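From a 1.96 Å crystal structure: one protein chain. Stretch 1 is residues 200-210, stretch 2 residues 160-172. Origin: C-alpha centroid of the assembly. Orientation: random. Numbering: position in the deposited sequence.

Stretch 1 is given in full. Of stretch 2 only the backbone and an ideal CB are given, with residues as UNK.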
ATOM      1  N   VAL A 200      19.425   8.343   4.848  1.00 21.90           N
ATOM      2  CA  VAL A 200      19.360   7.682   3.543  1.00 21.25           C
ATOM      3  C   VAL A 200      18.462   8.525   2.647  1.00 26.46           C
ATOM      4  O   VAL A 200      17.377   8.894   3.076  1.00 30.39           O
ATOM      5  CB  VAL A 200      18.712   6.271   3.669  1.00 29.91           C
ATOM      6  CG1 VAL A 200      18.550   5.628   2.292  1.00 26.39           C
ATOM      7  CG2 VAL A 200      19.502   5.394   4.611  1.00 24.64           C
ATOM      8  N   PRO A 201      18.914   8.874   1.415  1.00 30.47           N
ATOM      9  CA  PRO A 201      18.076   9.763   0.596  1.00 27.09           C
ATOM     10  C   PRO A 201      16.731   9.119   0.270  1.00 24.58           C
ATOM     11  O   PRO A 201      16.692   7.924  -0.036  1.00 25.36           O
ATOM     12  CB  PRO A 201      18.890   9.955  -0.697  1.00 25.46           C
ATOM     13  CG  PRO A 201      20.277   9.547  -0.372  1.00 32.34           C
ATOM     14  CD  PRO A 201      20.215   8.583   0.784  1.00 27.94           C
ATOM     15  N   ILE A 202      15.649   9.890   0.345  1.00 24.32           N
ATOM     16  CA  ILE A 202      14.312   9.362   0.053  1.00 16.95           C
ATOM     17  C   ILE A 202      13.482  10.301  -0.844  1.00 21.05           C
ATOM     18  O   ILE A 202      13.734  11.507  -0.876  1.00 20.86           O
ATOM     19  CB  ILE A 202      13.532   9.006   1.354  1.00 18.91           C
ATOM     20  CG1 ILE A 202      13.358  10.224   2.295  1.00 17.00           C
ATOM     21  CG2 ILE A 202      14.218   7.839   2.100  1.00 25.78           C
ATOM     22  CD1 ILE A 202      12.238  10.026   3.348  1.00 20.49           C
ATOM     23  N   PRO A 203      12.527   9.739  -1.615  1.00 18.91           N
ATOM     24  CA  PRO A 203      11.555  10.544  -2.372  1.00 16.86           C
ATOM     25  C   PRO A 203      10.531  11.180  -1.412  1.00 23.14           C
ATOM     26  O   PRO A 203      10.297  10.659  -0.316  1.00 20.92           O
ATOM     27  CB  PRO A 203      10.873   9.511  -3.280  1.00 22.08           C
ATOM     28  CG  PRO A 203      10.999   8.223  -2.555  1.00 27.06           C
ATOM     29  CD  PRO A 203      12.294   8.290  -1.777  1.00 23.55           C
ATOM     30  N   ALA A 204       9.932  12.291  -1.818  1.00 20.43           N
ATOM     31  CA  ALA A 204       8.955  12.986  -0.976  1.00 25.80           C
ATOM     32  C   ALA A 204       7.765  12.102  -0.590  1.00 16.44           C
ATOM     33  O   ALA A 204       7.169  12.296   0.470  1.00 19.61           O
ATOM     34  CB  ALA A 204       8.456  14.269  -1.666  1.00 22.69           C
ATOM     35  N   TYR A 205       7.398  11.155  -1.450  1.00 18.07           N
ATOM     36  CA  TYR A 205       6.154  10.415  -1.220  1.00 12.84           C
ATOM     37  C   TYR A 205       6.313   9.478  -0.007  1.00 17.92           C
ATOM     38  O   TYR A 205       5.333   9.003   0.528  1.00 20.38           O
ATOM     39  CB  TYR A 205       5.693   9.654  -2.464  1.00 21.71           C
ATOM     40  CG  TYR A 205       6.431   8.362  -2.729  1.00 23.62           C
ATOM     41  CD1 TYR A 205       6.113   7.200  -2.030  1.00 22.63           C
ATOM     42  CD2 TYR A 205       7.428   8.301  -3.678  1.00 23.60           C
ATOM     43  CE1 TYR A 205       6.773   6.023  -2.278  1.00 19.62           C
ATOM     44  CE2 TYR A 205       8.107   7.125  -3.928  1.00 24.43           C
ATOM     45  CZ  TYR A 205       7.773   5.992  -3.227  1.00 28.01           C
ATOM     46  OH  TYR A 205       8.444   4.821  -3.469  1.00 26.50           O
ATOM     47  N   LEU A 206       7.558   9.245   0.419  1.00 13.27           N
ATOM     48  CA  LEU A 206       7.851   8.380   1.569  1.00 13.48           C
ATOM     49  C   LEU A 206       7.844   9.131   2.904  1.00 19.66           C
ATOM     50  O   LEU A 206       7.927   8.520   3.972  1.00 18.36           O
ATOM     51  CB  LEU A 206       9.198   7.685   1.392  1.00 16.39           C
ATOM     52  CG  LEU A 206       9.187   6.580   0.332  1.00 26.34           C
ATOM     53  CD1 LEU A 206      10.571   5.978   0.184  1.00 28.15           C
ATOM     54  CD2 LEU A 206       8.195   5.516   0.731  1.00 23.73           C
ATOM     55  N   ILE A 207       7.758  10.455   2.843  1.00 18.75           N
ATOM     56  CA  ILE A 207       7.696  11.221   4.074  1.00 21.30           C
ATOM     57  C   ILE A 207       6.451  10.809   4.831  1.00 16.51           C
ATOM     58  O   ILE A 207       5.381  10.602   4.243  1.00 20.43           O
ATOM     59  CB  ILE A 207       7.704  12.728   3.840  1.00 24.95           C
ATOM     60  CG1 ILE A 207       9.095  13.172   3.372  1.00 24.90           C
ATOM     61  CG2 ILE A 207       7.318  13.472   5.119  1.00 27.84           C
ATOM     62  CD1 ILE A 207      10.158  12.973   4.451  1.00 22.69           C
ATOM     63  N   GLY A 208       6.611  10.644   6.138  1.00 15.80           N
ATOM     64  CA  GLY A 208       5.498  10.267   6.984  1.00 27.35           C
ATOM     65  C   GLY A 208       5.524  11.065   8.265  1.00 24.08           C
ATOM     66  O   GLY A 208       6.597  11.310   8.831  1.00 23.15           O
ATOM     67  N   ILE A 209       4.349  11.503   8.701  1.00 19.93           N
ATOM     68  CA  ILE A 209       4.239  12.197   9.982  1.00 16.03           C
ATOM     69  C   ILE A 209       2.942  11.817  10.668  1.00 16.39           C
ATOM     70  O   ILE A 209       1.903  11.674  10.015  1.00 21.58           O
ATOM     71  CB  ILE A 209       4.305  13.737   9.795  1.00 16.56           C
ATOM     72  CG1 ILE A 209       4.214  14.440  11.153  1.00 31.86           C
ATOM     73  CG2 ILE A 209       3.161  14.204   8.927  1.00 35.95           C
ATOM     74  CD1 ILE A 209       4.548  15.915  11.088  1.00 46.47           C
ATOM     75  N   ALA A 210       2.991  11.642  11.985  1.00 20.91           N
ATOM     76  CA  ALA A 210       1.756  11.488  12.766  1.00 18.91           C
ATOM     77  C   ALA A 210       1.946  12.138  14.120  1.00 22.21           C
ATOM     78  O   ALA A 210       3.066  12.219  14.630  1.00 22.55           O
ATOM     79  CB  ALA A 210       1.375  10.038  12.937  1.00 17.21           C
ATOM     80  N   UNK A 160       8.386  14.021  -7.166  1.00 20.63           N
ATOM     81  CA  UNK A 160       8.552  12.901  -8.095  1.00 19.42           C
ATOM     82  C   UNK A 160       9.430  11.832  -7.438  1.00 17.31           C
ATOM     83  O   UNK A 160      10.335  12.149  -6.669  1.00 21.97           O
ATOM     84  CB  UNK A 160       9.165  13.370  -9.416  1.00 19.42           C
ATOM     85  N   UNK A 161       9.148  10.554  -7.714  1.00 18.03           N
ATOM     86  CA  UNK A 161      10.003   9.534  -7.097  1.00 20.10           C
ATOM     87  C   UNK A 161      11.406   9.494  -7.721  1.00 24.79           C
ATOM     88  O   UNK A 161      12.285   8.810  -7.189  1.00 21.84           O
ATOM     89  CB  UNK A 161       9.344   8.159  -7.223  1.00 20.10           C
ATOM     90  N   UNK A 162      11.614  10.248  -8.804  1.00 19.61           N
ATOM     91  CA  UNK A 162      12.947  10.448  -9.368  1.00 22.00           C
ATOM     92  C   UNK A 162      13.852  11.295  -8.484  1.00 25.53           C
ATOM     93  O   UNK A 162      15.071  11.225  -8.605  1.00 26.08           O
ATOM     94  CB  UNK A 162      12.831  11.101 -10.747  1.00 22.00           C
ATOM     95  N   UNK A 163      13.271  12.102  -7.596  1.00 21.56           N
ATOM     96  CA  UNK A 163      14.094  12.951  -6.735  1.00 23.16           C
ATOM     97  C   UNK A 163      14.170  12.381  -5.327  1.00 25.84           C
ATOM     98  O   UNK A 163      13.140  12.193  -4.697  1.00 21.46           O
ATOM     99  CB  UNK A 163      13.539  14.376  -6.696  1.00 23.16           C
ATOM    100  N   UNK A 164      15.382  12.088  -4.846  1.00 23.12           N
ATOM    101  CA  UNK A 164      15.566  11.575  -3.492  1.00 28.89           C
ATOM    102  C   UNK A 164      16.592  12.436  -2.772  1.00 24.86           C
ATOM    103  O   UNK A 164      17.575  12.874  -3.367  1.00 32.02           O
ATOM    104  CB  UNK A 164      16.003  10.109  -3.511  1.00 28.89           C
ATOM    105  N   UNK A 165      16.351  12.668  -1.491  1.00 26.36           N
ATOM    106  CA  UNK A 165      17.102  13.639  -0.705  1.00 29.17           C
ATOM    107  C   UNK A 165      17.159  13.169   0.732  1.00 29.17           C
ATOM    108  O   UNK A 165      16.200  12.584   1.214  1.00 22.95           O
ATOM    109  CB  UNK A 165      16.476  15.032  -0.797  1.00 29.17           C
ATOM    110  N   UNK A 166      18.277  13.417   1.415  1.00 21.53           N
ATOM    111  CA  UNK A 166      18.296  13.293   2.856  1.00 23.88           C
ATOM    112  C   UNK A 166      17.365  14.351   3.463  1.00 21.10           C
ATOM    113  O   UNK A 166      17.110  15.401   2.842  1.00 24.90           O
ATOM    114  CB  UNK A 166      19.721  13.437   3.394  1.00 23.88           C
ATOM    115  N   UNK A 167      16.852  14.073   4.661  1.00 24.14           N
ATOM    116  CA  UNK A 167      15.997  15.013   5.387  1.00 26.91           C
ATOM    117  C   UNK A 167      16.460  15.239   6.820  1.00 26.82           C
ATOM    118  O   UNK A 167      16.979  14.341   7.473  1.00 24.09           O
ATOM    119  CB  UNK A 167      14.553  14.508   5.391  1.00 26.91           C
ATOM    120  N   UNK A 168      16.250  16.452   7.304  1.00 27.37           N
ATOM    121  CA  UNK A 168      16.179  16.697   8.739  1.00 29.02           C
ATOM    122  C   UNK A 168      14.799  17.287   8.976  1.00 27.76           C
ATOM    123  O   UNK A 168      14.216  17.870   8.063  1.00 30.19           O
ATOM    124  CB  UNK A 168      17.295  17.621   9.232  1.00 29.02           C
ATOM    125  N   UNK A 169      14.279  17.167  10.191  1.00 27.81           N
ATOM    126  CA  UNK A 169      12.952  17.695  10.469  1.00 29.73           C
ATOM    127  C   UNK A 169      12.794  18.087  11.923  1.00 33.67           C
ATOM    128  O   UNK A 169      13.136  17.317  12.819  1.00 33.83           O
ATOM    129  CB  UNK A 169      11.883  16.668  10.089  1.00 29.73           C
ATOM    130  N   UNK A 170      12.270  19.285  12.159  1.00 25.90           N
ATOM    131  CA  UNK A 170      11.853  19.648  13.504  1.00 30.08           C
ATOM    132  C   UNK A 170      10.367  19.866  13.459  1.00 32.01           C
ATOM    133  O   UNK A 170       9.867  20.596  12.600  1.00 31.18           O
ATOM    134  CB  UNK A 170      12.586  20.888  14.021  1.00 30.08           C
ATOM    135  N   UNK A 171       9.656  19.225  14.378  1.00 24.84           N
ATOM    136  CA  UNK A 171       8.209  19.301  14.368  1.00 24.00           C
ATOM    137  C   UNK A 171       7.716  19.680  15.751  1.00 26.75           C
ATOM    138  O   UNK A 171       7.926  18.963  16.718  1.00 24.29           O
ATOM    139  CB  UNK A 171       7.593  17.976  13.914  1.00 24.00           C
ATOM    140  N   UNK A 172       7.075  20.832  15.840  1.00 21.06           N
ATOM    141  CA  UNK A 172       6.530  21.281  17.116  1.00 25.72           C
ATOM    142  C   UNK A 172       5.079  20.817  17.203  1.00 26.96           C
ATOM    143  O   UNK A 172       4.324  20.979  16.253  1.00 29.58           O
ATOM    144  CB  UNK A 172       6.635  22.800  17.263  1.00 25.72           C
TER

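At position 160 the CA-to-CB bond points away from stretch 1, and no atom of that stretch lies within 5.5 Å of the ideal CB, so many residues would suit. It is Thr160, first residue of a type I turn that ends at 163; its OG1 accepts a hydrogen bond from the backbone N of 162 (3.1 Å), and its O accepts one from the N of 163 (3.1 Å).

Position 161 is the second residue of that turn, with phi -72° and psi -7°, angles that suit proline particularly well. Its ideal CB lies 3.7 Å from Tyr205 CE2 and 4.4 Å from Pro203 CB, which favours a compact apolar group. Pro161 meets both demands: its CB packs at the edge of the Tyr205 ring, 3.7 Å from CE2.

Position 162 points away and leaves the choice open; Ser162 stands there. Position 163 points sideways with nothing of stretch 1 near its CB, and its extended backbone (-104/121) suits a branched residue such as Val163. Here the main chain does the work: Val163 O receives a CA-H...O contact from Pro203 CA at 3.3 Å, and a water bridges it to Ala204 N, 2.8 Å from each of these two atoms.

At 164 the ideal CB is 3.7 Å from Ile202 C and 4.0 Å from Pro203 N. A long side chain with an aliphatic stem could run over the proline, and a donor at its tip could reach toward Pro201 O, directly or through a water; lysine, arginine or glutamine would be reasonable. Lys164 lays its CD 3.5 Å from Pro203 CD, while its NZ donates to a water (3.0 Å) that in turn donates to Pro201 O (2.7 Å).

The backbone of 165 pairs antiparallel with Ile202: its N donates to Ile202 O and its O accepts from Ile202 N, both at 2.9 Å. The CB lies on the same face of the sheet as that of Ile202, with Ile202 O 4.5 Å away, so a small or beta-branched residue would fit. Ser165 turns its OG to the O of 166, donating a hydrogen bond of 2.7 Å.

Position 166 points sideways, its ideal CB 4.9 Å from Pro201 CA. A beta-branched residue, valine or threonine, would suit the strand and offer a methyl to the proline; Thr166 brings CG2 to 4.3 Å from Pro201 CG.

At 167 CB points toward stretch 1, 4.7 Å from Ile207 CD1 and 5.4 Å from Ile202 CG1. Two isoleucines invite a large apolar residue. Phe167 receives Ile207 CD1 over one face, 3.7 Å from the ring centroid and nearly on its normal, a CH-pi contact; its CD1 also packs 3.7 Å from Ile202 CG1.

Positions 168, 169 and 170 are out of reach; they are Thr168, Ala169 and Ser170. At 171 CB again points toward stretch 1, 4.6 Å from Ile209 CD1, so a branched aliphatic residue is apt: Ile171 CD1 meets Ile209 CD1 at 3.4 Å. Position 172 is unconstrained by stretch 1, and is Glu172.

Stretch 2 160-172: TPSVKSTFTASIE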
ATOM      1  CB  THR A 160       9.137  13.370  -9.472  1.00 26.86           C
ATOM      2  OG1 THR A 160       9.680  12.252 -10.178  1.00 19.45           O
ATOM      3  CG2 THR A 160      10.220  14.398  -9.284  1.00 33.51           C
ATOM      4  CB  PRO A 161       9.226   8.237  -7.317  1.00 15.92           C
ATOM      5  CG  PRO A 161       8.266   8.524  -8.447  1.00 20.16           C
ATOM      6  CD  PRO A 161       7.922   9.990  -8.313  1.00 18.59           C
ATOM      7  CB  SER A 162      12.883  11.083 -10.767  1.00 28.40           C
ATOM      8  OG  SER A 162      12.511  10.133 -11.746  1.00 28.96           O
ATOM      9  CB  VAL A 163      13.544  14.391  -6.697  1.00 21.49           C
ATOM     10  CG1 VAL A 163      14.314  15.261  -5.693  1.00 22.60           C
ATOM     11  CG2 VAL A 163      13.613  15.001  -8.096  1.00 16.88           C
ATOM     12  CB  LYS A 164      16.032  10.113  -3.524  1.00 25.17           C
ATOM     13  CG  LYS A 164      15.209   9.248  -4.474  1.00 27.77           C
ATOM     14  CD  LYS A 164      15.005   7.848  -3.921  1.00 29.98           C
ATOM     15  CE  LYS A 164      16.177   6.952  -4.245  1.00 18.18           C
ATOM     16  NZ  LYS A 164      15.892   5.536  -3.879  1.00 20.17           N
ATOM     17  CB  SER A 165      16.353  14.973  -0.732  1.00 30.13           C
ATOM     18  OG  SER A 165      16.927  15.907   0.147  1.00 28.04           O
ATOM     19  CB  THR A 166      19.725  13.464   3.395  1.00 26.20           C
ATOM     20  OG1 THR A 166      20.257  14.716   2.940  1.00 25.95           O
ATOM     21  CG2 THR A 166      20.616  12.340   2.870  1.00 32.67           C
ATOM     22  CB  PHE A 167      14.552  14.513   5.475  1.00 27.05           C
ATOM     23  CG  PHE A 167      13.762  14.686   4.225  1.00 23.37           C
ATOM     24  CD1 PHE A 167      13.926  13.811   3.165  1.00 20.52           C
ATOM     25  CD2 PHE A 167      12.805  15.685   4.126  1.00 26.86           C
ATOM     26  CE1 PHE A 167      13.184  13.958   2.018  1.00 19.73           C
ATOM     27  CE2 PHE A 167      12.055  15.845   2.963  1.00 26.47           C
ATOM     28  CZ  PHE A 167      12.244  14.983   1.911  1.00 27.02           C
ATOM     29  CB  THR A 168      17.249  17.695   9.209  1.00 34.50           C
ATOM     30  OG1 THR A 168      17.360  18.750   8.252  1.00 32.38           O
ATOM     31  CG2 THR A 168      18.605  17.011   9.343  1.00 40.48           C
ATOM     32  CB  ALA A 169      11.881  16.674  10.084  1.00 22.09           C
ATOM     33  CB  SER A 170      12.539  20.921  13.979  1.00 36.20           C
ATOM     34  OG  SER A 170      13.939  20.773  13.895  1.00 45.28           O
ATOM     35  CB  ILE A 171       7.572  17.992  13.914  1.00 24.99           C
ATOM     36  CG1 ILE A 171       8.168  17.576  12.562  1.00 24.44           C
ATOM     37  CG2 ILE A 171       6.067  18.154  13.803  1.00 29.60           C
ATOM     38  CD1 ILE A 171       7.737  16.229  12.083  1.00 36.08           C
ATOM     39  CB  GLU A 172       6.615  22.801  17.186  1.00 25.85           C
ATOM     40  CG  GLU A 172       6.164  23.376  18.514  1.00 38.59           C
ATOM     41  CD  GLU A 172       6.276  24.883  18.545  1.00 54.26           C
ATOM     42  OE1 GLU A 172       6.263  25.501  17.455  1.00 51.02           O
ATOM     43  OE2 GLU A 172       6.372  25.446  19.658  1.00 64.73           O
TER
HETATM   44  O   HOH W   1      10.829  13.740  -4.101  1.00 20.88           O
HETATM   45  O   HOH W   2      16.986   5.461  -1.123  1.00 27.70           O
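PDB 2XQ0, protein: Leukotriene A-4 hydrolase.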